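PDB 4MB7: endonuclease 8-like L720 from Acanthamoeba polyphaga mimivirus, which belongs to the Fpg/Nei family of endonuclease VIII-like proteins, with an H2TH domain and a bound zinc ion. Local coordinates for residues T16-Y29 with A87-L99. Residues are numbered along the deposited sequence; the frame is centred on the assembly and turned at random.
Sequences TKNHRIVSISGPSY and AFMIIQLDNDIVL
A classic beta bulge, with Val22 and Ser23 both set against Gln92, interrupts the antiparallel pairing of strands 21-25 and 89-93. Gln92 O accepts from Val22 N at 2.9 Å and, weakly, from Ser23 N. Beyond the bulge regular pairing resumes: Ser25 and Ile90 exchange two backbone bonds, and Ile24 CD1 packs on Ile91 CG1 at 3.7 Å. Strand 21-25 is an outermost strand of a four-stranded antiparallel sheet, in the beta-rich half of the chain remote from the zinc ion. On the Ile21-Leu93 side of the bulge, Asp94 engages segment 16-29 with both carboxylate oxygens. Asp94 OD1 offers its syn lone pair to His19 ND1 (2.8 Å), the ring turned 76° from the carboxylate, while OD2 receives Arg20 N from above the carboxylate plane. With chi1 at 52° the Asp94 carboxylate is tucked back over its own backbone, from where it faces these donors. Asn95 stacks its amide on one face of the His19 ring, ND2 lying nearer the ring's rim than its centre, with amide and ring planes 29° apart. Arg20 NH1 forms a salt bridge with Asp38. Leu93 CD1 meets Thr16 CB at 3.6 Å, the two side chains running crosswise.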
loop_
_atom_site.group_PDB
_atom_site.type_symbol
_atom_site.label_atom_id
_atom_site.label_comp_id
_atom_site.label_asym_id
_atom_site.label_seq_id
_atom_site.Cartn_x
_atom_site.Cartn_y
_atom_site.Cartn_z
ATOM N N THR A 16 -7.124 17.335 6.134
ATOM C CA THR A 16 -8.551 17.554 5.927
ATOM C C THR A 16 -9.330 17.110 7.165
ATOM O O THR A 16 -10.547 17.269 7.237
ATOM C CB THR A 16 -9.074 16.799 4.690
ATOM O OG1 THR A 16 -8.701 15.418 4.772
ATOM C CG2 THR A 16 -8.503 17.403 3.415
ATOM N N LYS A 17 -8.605 16.548 8.128
ATOM C CA LYS A 17 -9.158 16.147 9.415
ATOM C C LYS A 17 -9.931 17.290 10.076
ATOM O O LYS A 17 -9.536 18.450 9.973
ATOM C CB LYS A 17 -8.026 15.670 10.327
ATOM C CG LYS A 17 -8.433 15.371 11.759
ATOM C CD LYS A 17 -7.214 15.090 12.621
ATOM C CE LYS A 17 -7.603 14.928 14.081
ATOM N NZ LYS A 17 -6.423 14.640 14.942
ATOM N N ASN A 18 -11.040 16.940 10.731
ATOM C CA ASN A 18 -11.906 17.876 11.458
ATOM C C ASN A 18 -12.790 18.772 10.589
ATOM O O ASN A 18 -13.484 19.650 11.101
ATOM C CB ASN A 18 -11.116 18.715 12.473
ATOM C CG ASN A 18 -10.445 17.866 13.530
ATOM O OD1 ASN A 18 -10.993 16.855 13.969
ATOM N ND2 ASN A 18 -9.249 18.268 13.942
ATOM N N HIS A 19 -12.778 18.545 9.280
ATOM C CA HIS A 19 -13.628 19.320 8.379
ATOM C C HIS A 19 -14.901 18.572 7.992
ATOM O O HIS A 19 -14.934 17.341 7.977
ATOM C CB HIS A 19 -12.850 19.764 7.137
ATOM C CG HIS A 19 -11.829 20.821 7.418
ATOM N ND1 HIS A 19 -12.156 22.155 7.543
ATOM C CD2 HIS A 19 -10.492 20.742 7.615
ATOM C CE1 HIS A 19 -11.063 22.851 7.796
ATOM N NE2 HIS A 19 -10.040 22.018 7.845
ATOM N N ARG A 20 -15.946 19.332 7.683
ATOM C CA ARG A 20 -17.265 18.774 7.413
ATOM C C ARG A 20 -17.495 18.549 5.925
ATOM O O ARG A 20 -17.107 19.371 5.096
ATOM C CB ARG A 20 -18.345 19.709 7.968
ATOM C CG ARG A 20 -19.770 19.228 7.752
ATOM C CD ARG A 20 -20.769 20.155 8.430
ATOM N NE ARG A 20 -20.532 21.554 8.084
ATOM C CZ ARG A 20 -21.025 22.151 7.004
ATOM N NH1 ARG A 20 -21.787 21.474 6.156
ATOM N NH2 ARG A 20 -20.754 23.428 6.771
ATOM N N ILE A 21 -18.134 17.432 5.590
ATOM C CA ILE A 21 -18.506 17.157 4.210
ATOM C C ILE A 21 -19.731 17.973 3.812
ATOM O O ILE A 21 -20.815 17.798 4.368
ATOM C CB ILE A 21 -18.796 15.662 3.988
ATOM C CG1 ILE A 21 -17.521 14.841 4.198
ATOM C CG2 ILE A 21 -19.359 15.434 2.592
ATOM C CD1 ILE A 21 -17.743 13.342 4.163
ATOM N N VAL A 22 -19.551 18.865 2.845
ATOM C CA VAL A 22 -20.641 19.707 2.367
ATOM C C VAL A 22 -21.376 19.029 1.216
ATOM O O VAL A 22 -22.605 19.025 1.164
ATOM C CB VAL A 22 -20.127 21.091 1.923
ATOM C CG1 VAL A 22 -21.219 21.866 1.201
ATOM C CG2 VAL A 22 -19.618 21.871 3.124
ATOM N N SER A 23 -20.612 18.448 0.298
ATOM C CA SER A 23 -21.187 17.692 -0.804
ATOM C C SER A 23 -20.306 16.492 -1.132
ATOM O O SER A 23 -19.101 16.509 -0.886
ATOM C CB SER A 23 -21.373 18.580 -2.040
ATOM O OG SER A 23 -20.135 19.078 -2.508
ATOM N N ILE A 24 -20.919 15.449 -1.680
ATOM C CA ILE A 24 -20.210 14.214 -2.004
ATOM C C ILE A 24 -20.943 13.481 -3.126
ATOM O O ILE A 24 -22.172 13.427 -3.135
ATOM C CB ILE A 24 -20.054 13.317 -0.748
ATOM C CG1 ILE A 24 -19.360 11.996 -1.091
ATOM C CG2 ILE A 24 -21.402 13.063 -0.090
ATOM C CD1 ILE A 24 -18.940 11.204 0.132
ATOM N N SER A 25 -20.193 12.941 -4.084
ATOM C CA SER A 25 -20.803 12.291 -5.242
ATOM C C SER A 25 -19.852 11.345 -5.977
ATOM O O SER A 25 -18.692 11.196 -5.599
ATOM C CB SER A 25 -21.333 13.341 -6.220
ATOM O OG SER A 25 -20.270 14.105 -6.767
ATOM N N GLY A 26 -20.359 10.722 -7.039
ATOM C CA GLY A 26 -19.589 9.774 -7.826
ATOM C C GLY A 26 -20.164 8.373 -7.726
ATOM O O GLY A 26 -20.886 8.069 -6.778
ATOM N N PRO A 27 -19.852 7.511 -8.708
ATOM C CA PRO A 27 -20.367 6.135 -8.723
ATOM C C PRO A 27 -19.966 5.325 -7.492
ATOM O O PRO A 27 -20.780 4.557 -6.983
ATOM C CB PRO A 27 -19.744 5.535 -9.993
ATOM C CG PRO A 27 -18.610 6.446 -10.351
ATOM C CD PRO A 27 -19.028 7.806 -9.893
ATOM N N SER A 28 -18.735 5.498 -7.018
ATOM C CA SER A 28 -18.272 4.769 -5.841
ATOM C C SER A 28 -18.988 5.219 -4.571
ATOM O O SER A 28 -19.132 4.444 -3.626
ATOM C CB SER A 28 -16.756 4.903 -5.672
ATOM O OG SER A 28 -16.064 4.197 -6.686
ATOM N N TYR A 29 -19.432 6.472 -4.545
ATOM C CA TYR A 29 -20.199 6.966 -3.408
ATOM C C TYR A 29 -21.611 6.390 -3.413
ATOM O O TYR A 29 -22.108 5.938 -2.382
ATOM C CB TYR A 29 -20.262 8.495 -3.401
ATOM C CG TYR A 29 -21.237 9.029 -2.377
ATOM C CD1 TYR A 29 -21.077 8.744 -1.027
ATOM C CD2 TYR A 29 -22.320 9.811 -2.758
ATOM C CE1 TYR A 29 -21.965 9.227 -0.083
ATOM C CE2 TYR A 29 -23.213 10.300 -1.821
ATOM C CZ TYR A 29 -23.030 10.004 -0.486
ATOM O OH TYR A 29 -23.916 10.488 0.450
ATOM N N ALA A 87 -13.518 10.631 -12.287
ATOM C CA ALA A 87 -13.298 10.435 -10.860
ATOM C C ALA A 87 -14.379 9.539 -10.265
ATOM O O ALA A 87 -15.564 9.706 -10.555
ATOM C CB ALA A 87 -13.251 11.763 -10.142
ATOM N N PHE A 88 -13.966 8.586 -9.437
ATOM C CA PHE A 88 -14.896 7.631 -8.843
ATOM C C PHE A 88 -15.681 8.244 -7.692
ATOM O O PHE A 88 -16.816 7.852 -7.429
ATOM C CB PHE A 88 -14.158 6.380 -8.354
ATOM C CG PHE A 88 -13.679 5.482 -9.459
ATOM C CD1 PHE A 88 -13.949 5.783 -10.785
ATOM C CD2 PHE A 88 -12.974 4.323 -9.168
ATOM C CE1 PHE A 88 -13.510 4.954 -11.802
ATOM C CE2 PHE A 88 -12.535 3.488 -10.182
ATOM C CZ PHE A 88 -12.803 3.806 -11.500
ATOM N N MET A 89 -15.066 9.197 -7.000
ATOM C CA MET A 89 -15.713 9.849 -5.867
ATOM C C MET A 89 -15.201 11.271 -5.678
ATOM O O MET A 89 -14.012 11.541 -5.846
ATOM C CB MET A 89 -15.524 9.031 -4.583
ATOM C CG MET A 89 -16.321 9.547 -3.391
ATOM S SD MET A 89 -16.419 8.367 -2.025
ATOM C CE MET A 89 -14.713 8.287 -1.499
ATOM N N ILE A 90 -16.114 12.173 -5.334
ATOM C CA ILE A 90 -15.798 13.579 -5.132
ATOM C C ILE A 90 -16.309 14.019 -3.772
ATOM O O ILE A 90 -17.493 13.887 -3.483
ATOM C CB ILE A 90 -16.494 14.461 -6.185
ATOM C CG1 ILE A 90 -16.172 13.969 -7.592
ATOM C CG2 ILE A 90 -16.085 15.916 -6.017
ATOM C CD1 ILE A 90 -14.706 13.925 -7.867
ATOM N N ILE A 91 -15.421 14.539 -2.933
ATOM C CA ILE A 91 -15.837 15.063 -1.639
ATOM C C ILE A 91 -15.417 16.515 -1.471
ATOM O O ILE A 91 -14.227 16.823 -1.419
ATOM C CB ILE A 91 -15.264 14.244 -0.468
ATOM C CG1 ILE A 91 -15.693 12.779 -0.576
ATOM C CG2 ILE A 91 -15.723 14.835 0.859
ATOM C CD1 ILE A 91 -15.265 11.924 0.603
ATOM N N GLN A 92 -16.398 17.408 -1.395
ATOM C CA GLN A 92 -16.115 18.811 -1.108
ATOM C C GLN A 92 -16.322 19.114 0.371
ATOM O O GLN A 92 -17.363 18.786 0.942
ATOM C CB GLN A 92 -16.974 19.742 -1.965
ATOM C CG GLN A 92 -16.701 21.217 -1.688
ATOM C CD GLN A 92 -17.258 22.137 -2.753
ATOM O OE1 GLN A 92 -17.797 21.688 -3.764
ATOM N NE2 GLN A 92 -17.125 23.439 -2.531
ATOM N N LEU A 93 -15.325 19.740 0.986
ATOM C CA LEU A 93 -15.373 20.050 2.409
ATOM C C LEU A 93 -15.800 21.496 2.668
ATOM O O LEU A 93 -15.973 22.278 1.733
ATOM C CB LEU A 93 -14.015 19.770 3.048
ATOM C CG LEU A 93 -13.536 18.331 2.836
ATOM C CD1 LEU A 93 -12.117 18.155 3.332
ATOM C CD2 LEU A 93 -14.475 17.355 3.529
ATOM N N ASP A 94 -15.964 21.843 3.942
ATOM C CA ASP A 94 -16.449 23.169 4.328
ATOM C C ASP A 94 -15.455 24.301 4.059
ATOM O O ASP A 94 -15.832 25.473 4.057
ATOM C CB ASP A 94 -16.892 23.181 5.795
ATOM C CG ASP A 94 -15.832 22.634 6.736
ATOM O OD1 ASP A 94 -14.641 22.620 6.361
ATOM O OD2 ASP A 94 -16.193 22.218 7.856
ATOM N N ASN A 95 -14.191 23.953 3.837
ATOM C CA ASN A 95 -13.174 24.952 3.523
ATOM C C ASN A 95 -12.843 25.016 2.032
ATOM O O ASN A 95 -11.746 25.430 1.653
ATOM C CB ASN A 95 -11.901 24.712 4.340
ATOM C CG ASN A 95 -11.274 23.358 4.067
ATOM O OD1 ASN A 95 -11.805 22.557 3.298
ATOM N ND2 ASN A 95 -10.133 23.099 4.693
ATOM N N ASP A 96 -13.795 24.589 1.205
ATOM C CA ASP A 96 -13.667 24.606 -0.258
ATOM C C ASP A 96 -12.629 23.637 -0.834
ATOM O O ASP A 96 -12.394 23.623 -2.044
ATOM C CB ASP A 96 -13.429 26.027 -0.787
ATOM C CG ASP A 96 -14.716 26.732 -1.170
ATOM O OD1 ASP A 96 -15.789 26.339 -0.662
ATOM O OD2 ASP A 96 -14.655 27.678 -1.982
ATOM N N ILE A 97 -12.012 22.831 0.023
ATOM C CA ILE A 97 -11.114 21.781 -0.443
ATOM C C ILE A 97 -11.932 20.654 -1.066
ATOM O O ILE A 97 -12.971 20.269 -0.534
ATOM C CB ILE A 97 -10.246 21.230 0.707
ATOM C CG1 ILE A 97 -9.187 22.257 1.108
ATOM C CG2 ILE A 97 -9.583 19.913 0.314
ATOM C CD1 ILE A 97 -8.229 21.759 2.163
ATOM N N VAL A 98 -11.476 20.143 -2.206
ATOM C CA VAL A 98 -12.154 19.027 -2.860
ATOM C C VAL A 98 -11.224 17.825 -3.016
ATOM O O VAL A 98 -10.151 17.932 -3.606
ATOM C CB VAL A 98 -12.711 19.426 -4.241
ATOM C CG1 VAL A 98 -13.387 18.234 -4.906
ATOM C CG2 VAL A 98 -13.687 20.586 -4.107
ATOM N N LEU A 99 -11.643 16.685 -2.476
ATOM C CA LEU A 99 -10.885 15.448 -2.608
ATOM C C LEU A 99 -11.444 14.603 -3.747
ATOM O O LEU A 99 -12.653 14.390 -3.837
ATOM C CB LEU A 99 -10.922 14.655 -1.299
ATOM C CG LEU A 99 -10.283 15.320 -0.079
ATOM C CD1 LEU A 99 -10.584 14.528 1.184
ATOM C CD2 LEU A 99 -8.784 15.471 -0.273
HETATM O O HOH W 1 -18.739 22.962 9.001
HETATM O O HOH W 2 -18.720 16.897 -4.134
#